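Local coordinates for D-alanyl-D-alanine carboxypeptidase (Penicillin binding protein) family protein (Francisella tularensis subsp. tularensis, PDB 6OSU) that probably trims the terminal D-alanine from peptidoglycan precursor peptides, as a serine-type D-Ala-D-Ala carboxypeptidase of the S11 family of penicillin-binding proteins, at residues 116-120 against 128-132; 202-208 against 256-261. All blocks are in the same frame, centred on the assembly; numbering follows the deposited sequence.

Contact 1 of 2, residues 116-120 against 128-132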
loop_
_atom_site.group_PDB
_atom_site.type_symbol
_atom_site.label_atom_id
_atom_site.label_comp_id
_atom_site.label_asym_id
_atom_site.label_seq_id
_atom_site.Cartn_x
_atom_site.Cartn_y
_atom_site.Cartn_z
ATOM N N LEU A 116 -17.042 1.473 -13.824
ATOM C CA LEU A 116 -15.907 2.227 -14.352
ATOM C C LEU A 116 -14.677 2.074 -13.467
ATOM O O LEU A 116 -13.556 1.940 -13.972
ATOM C CB LEU A 116 -16.270 3.705 -14.501
ATOM C CG LEU A 116 -17.231 4.085 -15.625
ATOM C CD1 LEU A 116 -17.511 5.578 -15.595
ATOM C CD2 LEU A 116 -16.664 3.673 -16.973
ATOM N N VAL A 117 -14.862 2.102 -12.145
ATOM C CA VAL A 117 -13.729 1.934 -11.241
ATOM C C VAL A 117 -13.161 0.527 -11.358
ATOM O O VAL A 117 -11.940 0.329 -11.319
ATOM C CB VAL A 117 -14.141 2.267 -9.796
ATOM C CG1 VAL A 117 -13.037 1.896 -8.821
ATOM C CG2 VAL A 117 -14.475 3.740 -9.674
ATOM N N THR A 118 -14.034 -0.473 -11.506
ATOM C CA THR A 118 -13.562 -1.838 -11.715
ATOM C C THR A 118 -12.751 -1.939 -13.002
ATOM O O THR A 118 -11.685 -2.566 -13.030
ATOM C CB THR A 118 -14.744 -2.810 -11.741
ATOM O OG1 THR A 118 -15.563 -2.596 -10.586
ATOM C CG2 THR A 118 -14.250 -4.249 -11.730
ATOM N N GLY A 119 -13.236 -1.319 -14.079
ATOM C CA GLY A 119 -12.473 -1.309 -15.315
ATOM C C GLY A 119 -11.123 -0.640 -15.149
ATOM O O GLY A 119 -10.109 -1.127 -15.655
ATOM N N MET A 120 -11.087 0.473 -14.416
ATOM C CA MET A 120 -9.839 1.205 -14.226
ATOM C C MET A 120 -8.842 0.402 -13.397
ATOM O O MET A 120 -7.666 0.290 -13.763
ATOM C CB MET A 120 -10.130 2.555 -13.570
ATOM C CG MET A 120 -8.906 3.380 -13.216
ATOM S SD MET A 120 -9.403 4.983 -12.551
ATOM C CE MET A 120 -10.557 4.482 -11.275
ATOM N N ALA A 128 -12.276 4.013 -19.341
ATOM C CA ALA A 128 -12.967 4.181 -18.065
ATOM C C ALA A 128 -12.324 5.282 -17.234
ATOM O O ALA A 128 -13.024 6.104 -16.630
ATOM C CB ALA A 128 -12.981 2.865 -17.290
ATOM N N THR A 129 -10.989 5.317 -17.197
ATOM C CA THR A 129 -10.284 6.365 -16.466
ATOM C C THR A 129 -10.646 7.745 -17.001
ATOM O O THR A 129 -10.910 8.675 -16.231
ATOM C CB THR A 129 -8.774 6.138 -16.557
ATOM O OG1 THR A 129 -8.470 4.800 -16.147
ATOM C CG2 THR A 129 -8.030 7.117 -15.657
ATOM N N ILE A 130 -10.668 7.893 -18.327
ATOM C CA ILE A 130 -10.978 9.186 -18.927
ATOM C C ILE A 130 -12.427 9.571 -18.653
ATOM O O ILE A 130 -12.740 10.750 -18.442
ATOM C CB ILE A 130 -10.665 9.155 -20.436
ATOM C CG1 ILE A 130 -9.155 9.041 -20.658
ATOM C CG2 ILE A 130 -11.222 10.384 -21.141
ATOM C CD1 ILE A 130 -8.344 9.994 -19.802
ATOM N N ALA A 131 -13.332 8.586 -18.639
ATOM C CA ALA A 131 -14.741 8.884 -18.398
ATOM C C ALA A 131 -14.968 9.373 -16.974
ATOM O O ALA A 131 -15.784 10.273 -16.745
ATOM C CB ALA A 131 -15.600 7.654 -18.690
ATOM N N LEU A 132 -14.260 8.792 -16.001
ATOM C CA LEU A 132 -14.363 9.278 -14.627
ATOM C C LEU A 132 -13.737 10.659 -14.483
ATOM O O LEU A 132 -14.273 11.519 -13.773
ATOM C CB LEU A 132 -13.699 8.292 -13.666
ATOM C CG LEU A 132 -14.440 6.983 -13.401
ATOM C CD1 LEU A 132 -13.518 5.973 -12.733
ATOM C CD2 LEU A 132 -15.673 7.236 -12.552
#
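The side chains of L116 and L132 lie antiparallel, each running past the other, between two consecutive helices of the all-helical region of this penicillin-binding-protein fold, a short helical hairpin in which 116-120 and 128-132 run at 135° to one another. CB of L116 sits 3.9 Å from CG of L132, and CD1 of L116 lies against the CD2 branch of L132, so that the two branched ends interleave. Both leucines carry CG beside the backbone N (chi1 -72° in L116), a rotamer that a helix accepts easily and that here sets each isobutyl group beside that of the other leucine.

Where the chains come nearest, small residues suit the place. The methyl CB of A128 touches the main chain itself, 3.5 Å from O of L116, and has CD2 of L116 on its flank at 3.8 Å; A131 meets CD1 of the same leucine more loosely. The other methyl of L132, CD1, receives CG2 of V117, whose side chain crosses that of L132 at about a right angle.

M120 also crosses T129 nearly perpendicularly, with CG and SD passing over the hydroxyl. T129 spends its OG1 on the carbonyl of G125, within the turn, so the buried oxygen is satisfied while the threonine side chain also rests on K67, the predicted proton acceptor. This puts the hairpin beside the probable active site. Flexible and unbranched, M120 runs extended to SD and then bends at chi3 (52°), bringing its terminal CE to 3.6 Å from CD1 of L132.

Contact 2 of 2, residues 202-208 against 256-261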
loop_
_atom_site.group_PDB
_atom_site.type_symbol
_atom_site.label_atom_id
_atom_site.label_comp_id
_atom_site.label_asym_id
_atom_site.label_seq_id
_atom_site.Cartn_x
_atom_site.Cartn_y
_atom_site.Cartn_z
ATOM N N LEU A 202 -12.721 -9.274 -14.876
ATOM C CA LEU A 202 -13.918 -8.516 -15.221
ATOM C C LEU A 202 -14.687 -9.248 -16.310
ATOM O O LEU A 202 -14.169 -9.449 -17.414
ATOM C CB LEU A 202 -13.560 -7.097 -15.677
ATOM C CG LEU A 202 -14.709 -6.263 -16.251
ATOM C CD1 LEU A 202 -15.809 -6.058 -15.218
ATOM C CD2 LEU A 202 -14.203 -4.930 -16.772
ATOM N N VAL A 203 -15.917 -9.646 -15.998
ATOM C CA VAL A 203 -16.847 -10.210 -16.970
ATOM C C VAL A 203 -17.769 -9.079 -17.402
ATOM O O VAL A 203 -18.625 -8.638 -16.628
ATOM C CB VAL A 203 -17.637 -11.386 -16.383
ATOM C CG1 VAL A 203 -18.522 -12.017 -17.451
ATOM C CG2 VAL A 203 -16.691 -12.413 -15.778
ATOM N N TRP A 204 -17.606 -8.609 -18.639
ATOM C CA TRP A 204 -18.194 -7.354 -19.092
ATOM C C TRP A 204 -19.131 -7.610 -20.265
ATOM O O TRP A 204 -18.701 -8.110 -21.310
ATOM C CB TRP A 204 -17.090 -6.367 -19.476
ATOM C CG TRP A 204 -17.551 -5.101 -20.126
ATOM C CD1 TRP A 204 -17.384 -4.748 -21.432
ATOM C CD2 TRP A 204 -18.230 -4.005 -19.497
ATOM N NE1 TRP A 204 -17.923 -3.503 -21.660
ATOM C CE2 TRP A 204 -18.450 -3.026 -20.489
ATOM C CE3 TRP A 204 -18.679 -3.757 -18.195
ATOM C CZ2 TRP A 204 -19.098 -1.823 -20.221
ATOM C CZ3 TRP A 204 -19.323 -2.560 -17.931
ATOM C CH2 TRP A 204 -19.526 -1.608 -18.939
ATOM N N ASN A 205 -20.407 -7.268 -20.089
ATOM C CA ASN A 205 -21.398 -7.343 -21.163
ATOM C C ASN A 205 -21.325 -6.039 -21.946
ATOM O O ASN A 205 -21.874 -5.018 -21.525
ATOM C CB ASN A 205 -22.796 -7.577 -20.601
ATOM C CG ASN A 205 -23.823 -7.891 -21.683
ATOM O OD1 ASN A 205 -23.658 -7.516 -22.844
ATOM N ND2 ASN A 205 -24.893 -8.585 -21.299
ATOM N N ALA A 206 -20.645 -6.070 -23.095
ATOM C CA ALA A 206 -20.500 -4.855 -23.888
ATOM C C ALA A 206 -21.816 -4.440 -24.538
ATOM O O ALA A 206 -22.002 -3.259 -24.851
ATOM C CB ALA A 206 -19.419 -5.048 -24.950
ATOM N N THR A 207 -22.734 -5.385 -24.751
ATOM C CA THR A 207 -24.016 -5.043 -25.360
ATOM C C THR A 207 -24.860 -4.195 -24.416
ATOM O O THR A 207 -25.300 -3.097 -24.776
ATOM C CB THR A 207 -24.768 -6.314 -25.763
ATOM O OG1 THR A 207 -24.079 -6.961 -26.843
ATOM C CG2 THR A 207 -26.187 -5.980 -26.198
ATOM N N LYS A 208 -25.095 -4.688 -23.202
ATOM C CA LYS A 208 -25.851 -3.945 -22.202
ATOM C C LYS A 208 -25.025 -2.880 -21.496
ATOM O O LYS A 208 -25.604 -2.038 -20.800
ATOM C CB LYS A 208 -26.426 -4.907 -21.158
ATOM C CG LYS A 208 -27.748 -5.549 -21.545
ATOM C CD LYS A 208 -27.839 -6.962 -20.989
ATOM C CE LYS A 208 -29.281 -7.416 -20.827
ATOM N NZ LYS A 208 -29.776 -7.173 -19.442
ATOM N N ASP A 256 -25.473 -11.558 -26.996
ATOM C CA ASP A 256 -24.835 -10.407 -26.371
ATOM C C ASP A 256 -23.317 -10.532 -26.427
ATOM O O ASP A 256 -22.757 -11.610 -26.218
ATOM C CB ASP A 256 -25.304 -10.273 -24.923
ATOM C CG ASP A 256 -26.661 -9.605 -24.810
ATOM O OD1 ASP A 256 -26.766 -8.591 -24.089
ATOM O OD2 ASP A 256 -27.614 -10.078 -25.466
ATOM N N ASN A 257 -22.647 -9.422 -26.712
ATOM C CA ASN A 257 -21.196 -9.420 -26.821
ATOM C C ASN A 257 -20.570 -9.251 -25.444
ATOM O O ASN A 257 -20.915 -8.323 -24.707
ATOM C CB ASN A 257 -20.715 -8.313 -27.756
ATOM C CG ASN A 257 -19.209 -8.295 -27.897
ATOM O OD1 ASN A 257 -18.632 -9.124 -28.599
ATOM N ND2 ASN A 257 -18.562 -7.345 -27.233
ATOM N N PHE A 258 -19.641 -10.139 -25.111
ATOM C CA PHE A 258 -18.967 -10.127 -23.822
ATOM C C PHE A 258 -17.462 -10.040 -24.017
ATOM O O PHE A 258 -16.898 -10.705 -24.893
ATOM C CB PHE A 258 -19.306 -11.378 -23.012
ATOM C CG PHE A 258 -20.512 -11.229 -22.131
ATOM C CD1 PHE A 258 -21.788 -11.361 -22.649
ATOM C CD2 PHE A 258 -20.365 -10.974 -20.778
ATOM C CE1 PHE A 258 -22.898 -11.231 -21.837
ATOM C CE2 PHE A 258 -21.471 -10.844 -19.960
ATOM C CZ PHE A 258 -22.740 -10.976 -20.491
ATOM N N VAL A 259 -16.820 -9.212 -23.199
ATOM C CA VAL A 259 -15.366 -9.130 -23.117
ATOM C C VAL A 259 -14.949 -9.665 -21.756
ATOM O O VAL A 259 -15.527 -9.286 -20.728
ATOM C CB VAL A 259 -14.861 -7.692 -23.324
ATOM C CG1 VAL A 259 -13.347 -7.653 -23.247
ATOM C CG2 VAL A 259 -15.344 -7.145 -24.659
ATOM N N LEU A 260 -13.958 -10.551 -21.746
ATOM C CA LEU A 260 -13.493 -11.210 -20.532
ATOM C C LEU A 260 -12.006 -10.939 -20.373
ATOM O O LEU A 260 -11.213 -11.281 -21.256
ATOM C CB LEU A 260 -13.766 -12.714 -20.595
ATOM C CG LEU A 260 -15.220 -13.096 -20.879
ATOM C CD1 LEU A 260 -15.293 -14.233 -21.884
ATOM C CD2 LEU A 260 -15.933 -13.471 -19.591
ATOM N N GLN A 261 -11.630 -10.315 -19.259
ATOM C CA GLN A 261 -10.239 -9.982 -19.002
ATOM C C GLN A 261 -9.887 -10.321 -17.564
ATOM O O GLN A 261 -10.702 -10.142 -16.655
ATOM C CB GLN A 261 -9.952 -8.498 -19.254
ATOM C CG GLN A 261 -10.663 -7.914 -20.456
ATOM C CD GLN A 261 -10.066 -6.597 -20.888
ATOM O OE1 GLN A 261 -8.867 -6.506 -21.144
ATOM N NE2 GLN A 261 -10.896 -5.564 -20.967
#
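N205 lies over one face of the F258 ring, and this pair marks the tight part of an antiparallel strand pairing. CA of N205 stands 3.8 Å from the ring centroid, 14° off its normal, a CH-pi contact, while the amide spreads toward the CE1 and CZ rim with its plane turned 36° from the ring. On the same face of the sheet, CG1 of V203 touches CD2 of F258 and, at 3.7 Å, CD2 of L260, the valine and leucine lying side by side. Phenylalanine suits this buried place, for F224 and F252 also meet its ring.

Two non-hydrogen-bonded pairs, V203 with L260 and N205 with F258, alternate with the hydrogen-bonded pairs L202 with Q261 and W204 with V259. In the latter, N of V259 reaches O of W204 at 2.9 Å. V259 CB stands at the edge of the indole, whose NE1 is held by O of Y104.

Beyond N205 the regular pairing gives way to a more exposed end. N of A206 still bonds O of N257, and OG1 of T207 accepts a hydrogen bond from N of N257 at 2.9 Å, almost straight (171°), a hydroxyl continuing what the strand no longer supplies. N205 ND2 makes only a weak bond to OD1 of D256, and K208 lays its aliphatic CD near that carboxylate. OD1 of N205 meanwhile accepts a hydrogen bond from N of K208 at 3.2 Å, the N-H coming from above the amide plane and closing an Asx motif where strand 201-205, the middle strand of a small three-stranded antiparallel sheet, ends and turns toward strand 210-212.

From the N terminus, the chain first passes through contact 1, which closes a short connection: seven residues between its segments, mostly the ends of helices 113-123 and 126-137, with S124, a predicted active-site residue, in the turn. Contact 2 opens only afterwards and closes a far longer excursion of 47 residues, containing strand 210-212, helix 214-220 and helix 242-251. The two are therefore in series, neither nested nor crossed. In space they meet directly: CD1 of L202 packs on CG2 of T118 at 4.2 Å. Thus 202-208 lays the small sheet against helix 113-123, which itself packs on helix 66-79 through V117 and M120.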